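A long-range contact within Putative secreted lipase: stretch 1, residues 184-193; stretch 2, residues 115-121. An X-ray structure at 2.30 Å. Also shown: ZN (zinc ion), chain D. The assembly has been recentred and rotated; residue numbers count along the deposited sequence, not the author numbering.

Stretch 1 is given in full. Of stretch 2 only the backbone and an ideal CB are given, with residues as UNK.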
# COMPACT_ATOMS: atom_id res chain seq x y z
N GLY A 184 3.06 7.68 18.15
CA GLY A 184 3.49 6.34 17.77
C GLY A 184 3.03 5.97 16.37
O GLY A 184 2.11 6.58 15.83
N ASP A 185 3.69 4.97 15.79
CA ASP A 185 3.39 4.52 14.43
C ASP A 185 2.00 3.92 14.28
O ASP A 185 1.38 4.06 13.22
CB ASP A 185 4.38 3.44 14.02
CG ASP A 185 5.76 3.93 13.88
OD1 ASP A 185 6.00 5.14 14.02
OD2 ASP A 185 6.63 3.09 13.61
N THR A 186 1.52 3.23 15.32
CA THR A 186 0.31 2.45 15.21
C THR A 186 -0.88 3.01 15.98
O THR A 186 -0.77 3.91 16.80
CB THR A 186 0.55 0.97 15.60
OG1 THR A 186 1.03 0.88 16.94
CG2 THR A 186 1.56 0.35 14.68
N VAL A 187 -2.03 2.46 15.64
CA VAL A 187 -3.30 2.81 16.22
C VAL A 187 -3.81 1.47 16.75
O VAL A 187 -3.63 0.45 16.10
CB VAL A 187 -4.20 3.45 15.11
CG1 VAL A 187 -5.63 2.92 15.10
CG2 VAL A 187 -4.15 4.97 15.21
N PRO A 188 -4.41 1.46 17.96
CA PRO A 188 -4.93 0.18 18.48
C PRO A 188 -6.14 -0.31 17.65
O PRO A 188 -6.88 0.51 17.09
CB PRO A 188 -5.32 0.52 19.94
CG PRO A 188 -5.57 1.98 19.94
CD PRO A 188 -4.78 2.61 18.82
N GLY A 189 -6.31 -1.63 17.58
CA GLY A 189 -7.36 -2.27 16.77
C GLY A 189 -6.89 -2.80 15.41
O GLY A 189 -7.64 -3.54 14.77
N VAL A 190 -5.68 -2.45 14.97
CA VAL A 190 -5.22 -2.75 13.60
C VAL A 190 -3.99 -3.65 13.59
O VAL A 190 -3.05 -3.44 14.37
CB VAL A 190 -4.94 -1.44 12.81
CG1 VAL A 190 -4.53 -1.74 11.36
CG2 VAL A 190 -6.16 -0.53 12.85
N ARG A 191 -4.00 -4.64 12.71
CA ARG A 191 -2.84 -5.51 12.51
C ARG A 191 -2.02 -5.02 11.31
O ARG A 191 -2.50 -4.98 10.18
CB ARG A 191 -3.27 -6.97 12.35
CG ARG A 191 -4.02 -7.47 13.59
CD ARG A 191 -3.56 -8.83 14.09
NE ARG A 191 -4.31 -9.95 13.51
CZ ARG A 191 -3.97 -11.24 13.61
NH1 ARG A 191 -2.87 -11.63 14.25
NH2 ARG A 191 -4.75 -12.16 13.04
N TYR A 192 -0.78 -4.64 11.58
CA TYR A 192 0.12 -4.03 10.61
C TYR A 192 1.16 -5.03 10.17
O TYR A 192 1.79 -5.67 11.02
CB TYR A 192 0.85 -2.85 11.24
CG TYR A 192 -0.02 -1.69 11.65
CD1 TYR A 192 -0.74 -1.71 12.85
CD2 TYR A 192 -0.07 -0.54 10.88
CE1 TYR A 192 -1.50 -0.62 13.25
CE2 TYR A 192 -0.82 0.55 11.27
CZ TYR A 192 -1.53 0.52 12.45
OH TYR A 192 -2.28 1.62 12.78
N THR A 193 1.35 -5.14 8.85
CA THR A 193 2.48 -5.89 8.27
C THR A 193 3.26 -4.95 7.33
O THR A 193 2.67 -4.09 6.67
CB THR A 193 1.99 -7.14 7.51
OG1 THR A 193 1.10 -7.91 8.34
CG2 THR A 193 3.16 -8.03 7.04
N UNK A 115 -2.32 5.57 4.13
CA UNK A 115 -3.42 5.08 5.00
C UNK A 115 -3.24 5.28 6.53
O UNK A 115 -4.23 5.33 7.28
CB UNK A 115 -3.61 3.58 4.74
N UNK A 116 -2.00 5.41 7.00
CA UNK A 116 -1.73 5.74 8.39
C UNK A 116 -2.29 7.11 8.78
O UNK A 116 -2.68 7.32 9.94
CB UNK A 116 -0.22 5.70 8.65
N UNK A 117 -2.35 8.04 7.82
CA UNK A 117 -3.02 9.31 8.02
C UNK A 117 -4.54 9.12 8.22
O UNK A 117 -5.15 9.73 9.11
CB UNK A 117 -2.75 10.23 6.83
N UNK A 118 -5.13 8.27 7.39
CA UNK A 118 -6.55 7.93 7.49
C UNK A 118 -6.84 7.23 8.82
O UNK A 118 -7.80 7.57 9.50
CB UNK A 118 -6.97 7.04 6.32
N UNK A 119 -5.98 6.28 9.19
CA UNK A 119 -6.12 5.56 10.46
C UNK A 119 -6.02 6.47 11.69
O UNK A 119 -6.76 6.29 12.64
CB UNK A 119 -5.05 4.47 10.55
N UNK A 120 -5.10 7.43 11.64
CA UNK A 120 -4.78 8.28 12.79
C UNK A 120 -5.68 9.50 12.92
O UNK A 120 -6.07 9.85 14.04
CB UNK A 120 -3.32 8.74 12.70
N UNK A 121 -6.00 10.16 11.80
CA UNK A 121 -6.67 11.47 11.84
C UNK A 121 -8.07 11.52 11.24
O UNK A 121 -8.76 12.52 11.45
CB UNK A 121 -5.80 12.49 11.11
ZN ZN D . 7.89 5.62 13.74

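Stretch 2 is helical, and one side of it lies against the loop and the start of the strand in stretch 1.

Position 115 has no atom of stretch 1 within 5.5 Å of its ideal CB. Stretch 1 does not select among residues here. The deposited residue is P115. Its carbonyl O accepts a backbone hydrogen bond of 2.8 Å from the N of position 119.

At position 116 CA-to-CB points sideways, and the ideal CB is 5.1 Å from D185 O. The ring of Y192 lies further on. A side chain of middle length could reach that ring, and a polar or an apolar one would suit. The residue is N116, with chi1 in m. Its end comes nearer than its CB and sits at the edge of the Y192 ring, near the ring plane. Which way round the amide lies is left open.

Positions 117 and 118 point out of reach of stretch 1, which sets no preference at either. They are Y117 and Y118, both with chi1 in t, and neither touches stretch 1.

Position 119 points toward stretch 1. Its ideal CB is 4.6 Å from Y192 OH and 4.7 Å from V187 CB, and V190 is also near. The surroundings are largely apolar, so leucine, isoleucine or methionine would suit. The residue is L119, m at chi1 and t at chi2. Its CD1 approaches Y192 OH at 3.5 Å, Y192 CE2 at 3.9 Å and V190 CG1 at 4.4 Å. The tyrosine hydroxyl has a polar partner within its own stretch: V187 N donates a 3.0 Å hydrogen bond to Y192 OH.

Position 120 points sideways, with its ideal CB 4.6 Å from V187 CG2. Further out are two backbone acceptors, G184 O and D185 O. A long side chain with an apolar stem and a donor at its end fits, so lysine or arginine is plausible. The residue is K120. From chi2 to chi4 it is all t, so the chain is extended. K120 CG packs 3.9 Å from V187 CG2, and K120 NZ donates a 2.9 Å hydrogen bond to G184 O. A water 2.8 Å from K120 NZ accepts from it and donates to D185 O, at 2.9 Å from that oxygen. D185 OD1 binds the zinc ion ZN at 2.0 Å.

Position 121 is out of reach, and stretch 1 gives no guide. The residue is F121, which makes no contact with it.

Stretch 2 115-121: PNYYLKF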
# COMPACT_ATOMS: atom_id res chain seq x y z
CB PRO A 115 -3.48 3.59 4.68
CG PRO A 115 -3.00 3.49 3.26
CD PRO A 115 -1.95 4.56 3.12
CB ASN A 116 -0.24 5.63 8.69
CG ASN A 116 0.28 4.22 8.49
OD1 ASN A 116 1.09 3.96 7.60
ND2 ASN A 116 -0.19 3.30 9.30
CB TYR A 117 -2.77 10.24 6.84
CG TYR A 117 -3.09 11.69 7.13
CD1 TYR A 117 -4.40 12.17 7.03
CD2 TYR A 117 -2.10 12.58 7.52
CE1 TYR A 117 -4.70 13.49 7.31
CE2 TYR A 117 -2.40 13.91 7.79
CZ TYR A 117 -3.70 14.35 7.69
OH TYR A 117 -3.99 15.66 7.95
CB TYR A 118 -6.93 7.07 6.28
CG TYR A 118 -8.19 6.24 6.35
CD1 TYR A 118 -9.46 6.83 6.37
CD2 TYR A 118 -8.13 4.86 6.29
CE1 TYR A 118 -10.61 6.06 6.39
CE2 TYR A 118 -9.27 4.08 6.30
CZ TYR A 118 -10.51 4.69 6.36
OH TYR A 118 -11.63 3.90 6.36
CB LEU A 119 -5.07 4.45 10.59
CG LEU A 119 -5.18 3.28 9.62
CD1 LEU A 119 -4.03 2.34 9.89
CD2 LEU A 119 -6.53 2.57 9.76
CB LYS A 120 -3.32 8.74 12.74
CG LYS A 120 -2.33 7.66 13.10
CD LYS A 120 -0.90 8.15 12.90
CE LYS A 120 0.10 7.12 13.38
NZ LYS A 120 1.51 7.56 13.16
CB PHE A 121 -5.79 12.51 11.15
CG PHE A 121 -4.41 12.60 11.71
CD1 PHE A 121 -4.20 13.00 13.03
CD2 PHE A 121 -3.30 12.27 10.92
CE1 PHE A 121 -2.92 13.07 13.55
CE2 PHE A 121 -2.01 12.35 11.44
CZ PHE A 121 -1.82 12.75 12.76
O HOH W 1 2.24 5.87 11.06
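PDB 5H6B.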